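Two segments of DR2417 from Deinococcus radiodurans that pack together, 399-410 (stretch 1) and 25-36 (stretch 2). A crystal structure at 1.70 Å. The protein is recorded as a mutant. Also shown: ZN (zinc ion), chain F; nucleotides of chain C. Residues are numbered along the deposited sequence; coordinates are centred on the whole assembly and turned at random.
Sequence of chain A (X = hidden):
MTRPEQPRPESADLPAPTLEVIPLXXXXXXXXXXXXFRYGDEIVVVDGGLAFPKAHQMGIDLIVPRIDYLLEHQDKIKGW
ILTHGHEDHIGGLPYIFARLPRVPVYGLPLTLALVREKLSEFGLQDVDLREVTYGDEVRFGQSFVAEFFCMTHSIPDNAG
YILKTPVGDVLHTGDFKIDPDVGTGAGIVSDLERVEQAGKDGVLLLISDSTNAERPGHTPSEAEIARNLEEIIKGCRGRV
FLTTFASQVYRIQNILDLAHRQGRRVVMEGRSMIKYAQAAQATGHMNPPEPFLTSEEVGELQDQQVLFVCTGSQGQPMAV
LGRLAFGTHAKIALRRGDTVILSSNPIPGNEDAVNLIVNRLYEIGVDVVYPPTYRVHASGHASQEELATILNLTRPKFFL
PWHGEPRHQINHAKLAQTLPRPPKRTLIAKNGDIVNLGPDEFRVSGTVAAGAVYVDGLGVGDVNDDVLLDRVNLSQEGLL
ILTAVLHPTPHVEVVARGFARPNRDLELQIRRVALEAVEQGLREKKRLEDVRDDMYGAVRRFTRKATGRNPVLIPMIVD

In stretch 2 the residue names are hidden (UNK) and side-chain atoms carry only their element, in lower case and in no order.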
# COMPACT_ATOMS: atom_id res chain seq x y z
N PHE A 399 29.76 -10.25 -10.88
CA PHE A 399 28.35 -9.96 -11.10
C PHE A 399 27.82 -8.94 -10.09
O PHE A 399 28.01 -9.09 -8.87
CB PHE A 399 27.57 -11.29 -11.05
CG PHE A 399 26.08 -11.15 -11.21
CD1 PHE A 399 25.52 -10.27 -12.11
CD2 PHE A 399 25.24 -11.97 -10.46
CE1 PHE A 399 24.13 -10.18 -12.24
CE2 PHE A 399 23.87 -11.89 -10.59
CZ PHE A 399 23.31 -10.99 -11.48
N LEU A 400 27.16 -7.90 -10.61
CA LEU A 400 26.49 -6.87 -9.81
C LEU A 400 25.01 -6.83 -10.13
O LEU A 400 24.58 -6.14 -11.05
CB LEU A 400 27.07 -5.48 -10.08
CG LEU A 400 28.33 -4.99 -9.38
CD1 LEU A 400 28.62 -3.56 -9.84
CD2 LEU A 400 28.16 -5.04 -7.88
N PRO A 401 24.20 -7.57 -9.35
CA PRO A 401 22.75 -7.46 -9.55
C PRO A 401 22.28 -6.05 -9.19
O PRO A 401 22.67 -5.51 -8.14
CB PRO A 401 22.18 -8.53 -8.62
CG PRO A 401 23.30 -8.82 -7.64
CD PRO A 401 24.56 -8.64 -8.41
N TRP A 402 21.44 -5.48 -10.04
CA TRP A 402 21.18 -4.04 -10.05
C TRP A 402 19.68 -3.78 -10.26
O TRP A 402 18.94 -4.73 -10.52
CB TRP A 402 22.09 -3.41 -11.15
CG TRP A 402 21.63 -2.10 -11.70
CD1 TRP A 402 21.89 -0.86 -11.19
CD2 TRP A 402 20.85 -1.90 -12.88
NE1 TRP A 402 21.29 0.10 -11.96
CE2 TRP A 402 20.64 -0.51 -13.01
CE3 TRP A 402 20.31 -2.76 -13.84
CZ2 TRP A 402 19.92 0.05 -14.06
CZ3 TRP A 402 19.56 -2.20 -14.89
CH2 TRP A 402 19.37 -0.81 -14.98
N HIS A 403 19.23 -2.53 -10.13
CA HIS A 403 17.82 -2.18 -10.38
C HIS A 403 16.87 -3.07 -9.56
O HIS A 403 15.98 -3.75 -10.09
CB HIS A 403 17.50 -2.28 -11.90
CG HIS A 403 16.30 -1.48 -12.34
ND1 HIS A 403 15.01 -1.90 -12.09
CD2 HIS A 403 16.19 -0.34 -13.06
CE1 HIS A 403 14.16 -1.04 -12.62
NE2 HIS A 403 14.84 -0.07 -13.20
N GLY A 404 17.10 -3.08 -8.25
CA GLY A 404 16.28 -3.86 -7.35
C GLY A 404 16.56 -3.48 -5.93
O GLY A 404 17.64 -2.99 -5.61
N GLU A 405 15.57 -3.72 -5.06
CA GLU A 405 15.77 -3.61 -3.62
C GLU A 405 16.63 -4.79 -3.19
O GLU A 405 16.79 -5.72 -3.96
CB GLU A 405 14.42 -3.59 -2.91
CG GLU A 405 13.61 -2.36 -3.27
CD GLU A 405 12.16 -2.43 -2.82
OE1 GLU A 405 11.71 -3.52 -2.42
OE2 GLU A 405 11.49 -1.38 -2.86
N PRO A 406 17.16 -4.79 -1.96
CA PRO A 406 18.01 -5.93 -1.58
C PRO A 406 17.33 -7.29 -1.80
O PRO A 406 18.02 -8.22 -2.25
CB PRO A 406 18.30 -5.65 -0.11
CG PRO A 406 18.34 -4.11 -0.06
CD PRO A 406 17.13 -3.76 -0.91
N ARG A 407 16.02 -7.41 -1.57
CA ARG A 407 15.38 -8.71 -1.79
C ARG A 407 15.55 -9.17 -3.26
O ARG A 407 15.80 -10.34 -3.54
CB ARG A 407 13.88 -8.67 -1.41
CG ARG A 407 13.06 -7.60 -2.11
CD ARG A 407 11.67 -7.52 -1.56
NE ARG A 407 10.93 -8.74 -1.86
CZ ARG A 407 9.71 -9.00 -1.40
NH1 ARG A 407 9.08 -8.12 -0.64
NH2 ARG A 407 9.12 -10.15 -1.71
N HIS A 408 15.42 -8.23 -4.19
CA HIS A 408 15.55 -8.54 -5.61
C HIS A 408 16.99 -8.86 -5.99
O HIS A 408 17.26 -9.83 -6.69
CB HIS A 408 15.06 -7.35 -6.44
CG HIS A 408 13.67 -6.93 -6.06
ND1 HIS A 408 13.37 -5.64 -5.68
CD2 HIS A 408 12.53 -7.64 -5.95
CE1 HIS A 408 12.08 -5.57 -5.38
NE2 HIS A 408 11.55 -6.77 -5.52
N GLN A 409 17.90 -8.03 -5.52
CA GLN A 409 19.32 -8.24 -5.80
C GLN A 409 19.83 -9.57 -5.28
O GLN A 409 20.57 -10.28 -5.96
CB GLN A 409 20.15 -7.14 -5.16
CG GLN A 409 20.03 -5.76 -5.79
CD GLN A 409 20.76 -4.74 -4.93
OE1 GLN A 409 20.34 -4.45 -3.80
NE2 GLN A 409 21.86 -4.23 -5.43
N ILE A 410 19.42 -9.91 -4.05
CA ILE A 410 19.94 -11.11 -3.40
C ILE A 410 19.36 -12.35 -4.08
O ILE A 410 20.05 -13.35 -4.29
CB ILE A 410 19.65 -11.07 -1.89
CG1 ILE A 410 20.53 -10.00 -1.24
CG2 ILE A 410 19.89 -12.43 -1.26
CD1 ILE A 410 20.21 -9.73 0.22
N UNK A 25 22.74 5.84 -7.53
CA UNK A 25 21.31 5.63 -7.36
C UNK A 25 20.93 4.39 -8.13
O UNK A 25 21.62 4.02 -9.07
N UNK A 26 19.84 3.75 -7.73
CA UNK A 26 19.34 2.57 -8.43
C UNK A 26 19.79 1.23 -7.87
O UNK A 26 19.35 0.18 -8.34
N UNK A 27 20.66 1.26 -6.87
CA UNK A 27 21.08 0.05 -6.17
C UNK A 27 20.33 -0.05 -4.84
O UNK A 27 20.26 0.92 -4.10
s UNK A 27 23.34 -1.94 -7.69
c UNK A 27 24.70 -1.96 -8.88
c UNK A 27 23.46 -0.24 -7.13
c UNK A 27 22.58 0.07 -5.91
N UNK A 28 19.77 -1.22 -4.54
CA UNK A 28 19.05 -1.37 -3.28
C UNK A 28 17.72 -0.63 -3.28
O UNK A 28 17.11 -0.39 -2.22
N UNK A 29 17.28 -0.27 -4.48
CA UNK A 29 16.01 0.42 -4.70
C UNK A 29 15.61 0.24 -6.15
O UNK A 29 16.44 -0.11 -7.00
c UNK A 29 17.14 2.61 -5.36
o UNK A 29 16.39 4.68 -4.46
c UNK A 29 17.29 4.09 -5.08
c UNK A 29 16.14 1.92 -4.40
o UNK A 29 18.33 4.66 -5.47
N UNK A 30 14.35 0.53 -6.44
CA UNK A 30 13.91 0.65 -7.80
C UNK A 30 13.57 2.12 -8.04
O UNK A 30 12.56 2.63 -7.56
c UNK A 30 13.14 -1.71 -7.88
c UNK A 30 12.20 0.00 -9.49
c UNK A 30 12.72 -0.25 -8.08
c UNK A 30 12.06 -2.72 -8.12
N UNK A 31 14.45 2.81 -8.77
CA UNK A 31 14.31 4.24 -9.00
C UNK A 31 15.62 5.00 -8.97
O UNK A 31 16.66 4.50 -8.49
N UNK A 32 15.55 6.24 -9.47
CA UNK A 32 16.66 7.20 -9.64
C UNK A 32 18.00 6.56 -9.98
O UNK A 32 19.01 6.80 -9.33
c UNK A 32 17.05 7.45 -7.04
n UNK A 32 18.27 7.18 -4.22
c UNK A 32 17.05 8.55 -5.93
c UNK A 32 17.02 7.97 -4.51
c UNK A 32 16.81 8.11 -8.40
N UNK A 33 17.99 5.78 -11.06
CA UNK A 33 19.19 5.12 -11.54
C UNK A 33 20.25 6.11 -12.00
O UNK A 33 19.96 7.03 -12.78
o UNK A 33 18.46 2.12 -11.52
c UNK A 33 17.95 3.02 -12.14
c UNK A 33 18.81 4.16 -12.66
n UNK A 33 16.65 3.08 -12.37
N UNK A 34 21.48 5.91 -11.53
CA UNK A 34 22.62 6.67 -12.00
C UNK A 34 23.90 5.96 -11.54
O UNK A 34 24.09 5.68 -10.35
c UNK A 34 22.61 8.15 -11.51
c UNK A 34 22.31 8.24 -9.99
c UNK A 34 23.91 10.36 -11.77
c UNK A 34 23.93 8.83 -11.88
N UNK A 35 24.74 5.64 -12.51
CA UNK A 35 25.95 4.86 -12.26
C UNK A 35 27.16 5.57 -12.84
O UNK A 35 27.17 5.99 -14.01
c UNK A 35 25.83 3.45 -12.85
o UNK A 35 24.62 2.85 -12.38
c UNK A 35 27.02 2.59 -12.43
N UNK A 36 28.19 5.68 -12.01
CA UNK A 36 29.44 6.32 -12.37
C UNK A 36 30.48 5.25 -12.62
O UNK A 36 30.61 4.31 -11.85
c UNK A 36 29.90 7.29 -11.25
c UNK A 36 28.91 8.45 -11.14
c UNK A 36 31.29 7.79 -11.50
ZN ZN F . 14.19 1.43 -14.63
P U C 2 6.12 -3.77 -14.79
OP1 U C 2 6.34 -3.07 -16.07
OP2 U C 2 6.84 -5.04 -14.51
O5' U C 2 6.44 -2.80 -13.57
C5' U C 2 5.94 -1.45 -13.53
C4' U C 2 6.96 -0.53 -12.90
O4' U C 2 7.03 -0.76 -11.47
C3' U C 2 8.39 -0.68 -13.42
O3' U C 2 8.97 0.61 -13.54
C2' U C 2 9.09 -1.41 -12.28
O2' U C 2 10.48 -1.16 -12.23
C1' U C 2 8.38 -0.82 -11.07
N1 U C 2 8.47 -1.63 -9.85
C2 U C 2 8.70 -0.97 -8.66
O2 U C 2 8.81 0.24 -8.59
N3 U C 2 8.79 -1.78 -7.56
C4 U C 2 8.68 -3.15 -7.52
O4 U C 2 8.78 -3.74 -6.44
C5 U C 2 8.45 -3.77 -8.79
C6 U C 2 8.36 -3.00 -9.89
O HOH W 1 23.19 2.12 -10.25
O HOH W 2 12.53 0.91 -4.17
O HOH W 3 13.05 0.59 -16.07

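Position 25 has no side-chain atoms, so it is glycine. Gly25 exchanges backbone hydrogen bonds with position 34, N to O and O to N, both 3.1 Å.

Position 26 also lacks a side chain. Its phi of 94° would jam a CB against the preceding carbonyl, and the residue is Gly26. Its O accepts a weak hydrogen bond from His403 N at 3.3 Å.

Position 27 carries an unbranched chain of two carbons, a sulfur and a last carbon. The last carbon lies beside Trp402 CB and the sulfur near Gln409 NE2. Only methionine fits. In Met27, CE lies 3.8 Å from Trp402 CB, at the edge of the indole, and SD is 3.5 Å from Gln409 NE2.

Position 28 has no side chain and a positive phi of 72°, which favours the residue found, Gly28. Its O lies 3.6 Å from Pro406 CD, and its N is 3.0 Å from Gly404 O.

Position 29 has three carbons, the last bearing two oxygens. Five such atoms make a glutamate. The CA-to-CB bond of Glu29 points away from stretch 1, and its OE2 accepts a hydrogen bond from Gly26 N at 2.9 Å.

Position 30 has four carbons, forked at the first, with one arm two carbons long. The long arm runs by Gly404 CA to His408, and the short arm meets His403. This is isoleucine. Ile30 CG1 lies 3.8 Å from Gly404 CA, CG2 is 3.8 Å from His403 CE1, and CD1 is 4.0 Å from His408 CE1.

Position 31 has no side chain. Its phi of 141° calls for glycine, Gly31.

Position 32 has four carbons in a row ending in nitrogen, a lysine. Lys32 NZ forms a salt bridge with Glu29 OE2 at 2.8 Å, out of reach of stretch 1.

Position 33 has two carbons, the second with one oxygen and one nitrogen. The oxygen lies near Trp402 and the nitrogen near His403: asparagine. Asn33 OD1 is 3.5 Å from Trp402 NE1, and ND2 is 3.5 Å from His403 CD2.

Position 34 has four carbons forked at the first, with one longer arm. The CA-to-CB bond of Ile34 points away from stretch 1.

Position 35 has one carbon carrying an oxygen and a carbon, so it is threonine. Thr35 OG1 hydrogen-bonds a water at 2.7 Å; Trp402 NE1 binds the same water weakly.

Position 36 has three carbons, branched at the first. Val36 does not reach stretch 1.

The contact combines close backbone packing with side-chain packing. Gly26 and Gly28 lie close to stretch 1, with backbone angles that suit glycine. Met27 sits beside Trp402, and Ile30 packs by both histidines. Water links Ile30 N to Glu405 OE2. His403 NE2 binds zinc at 2.2 Å, so this packing borders the metal site.

Stretch 2, residues 25-36: GGMGEIGKNITV
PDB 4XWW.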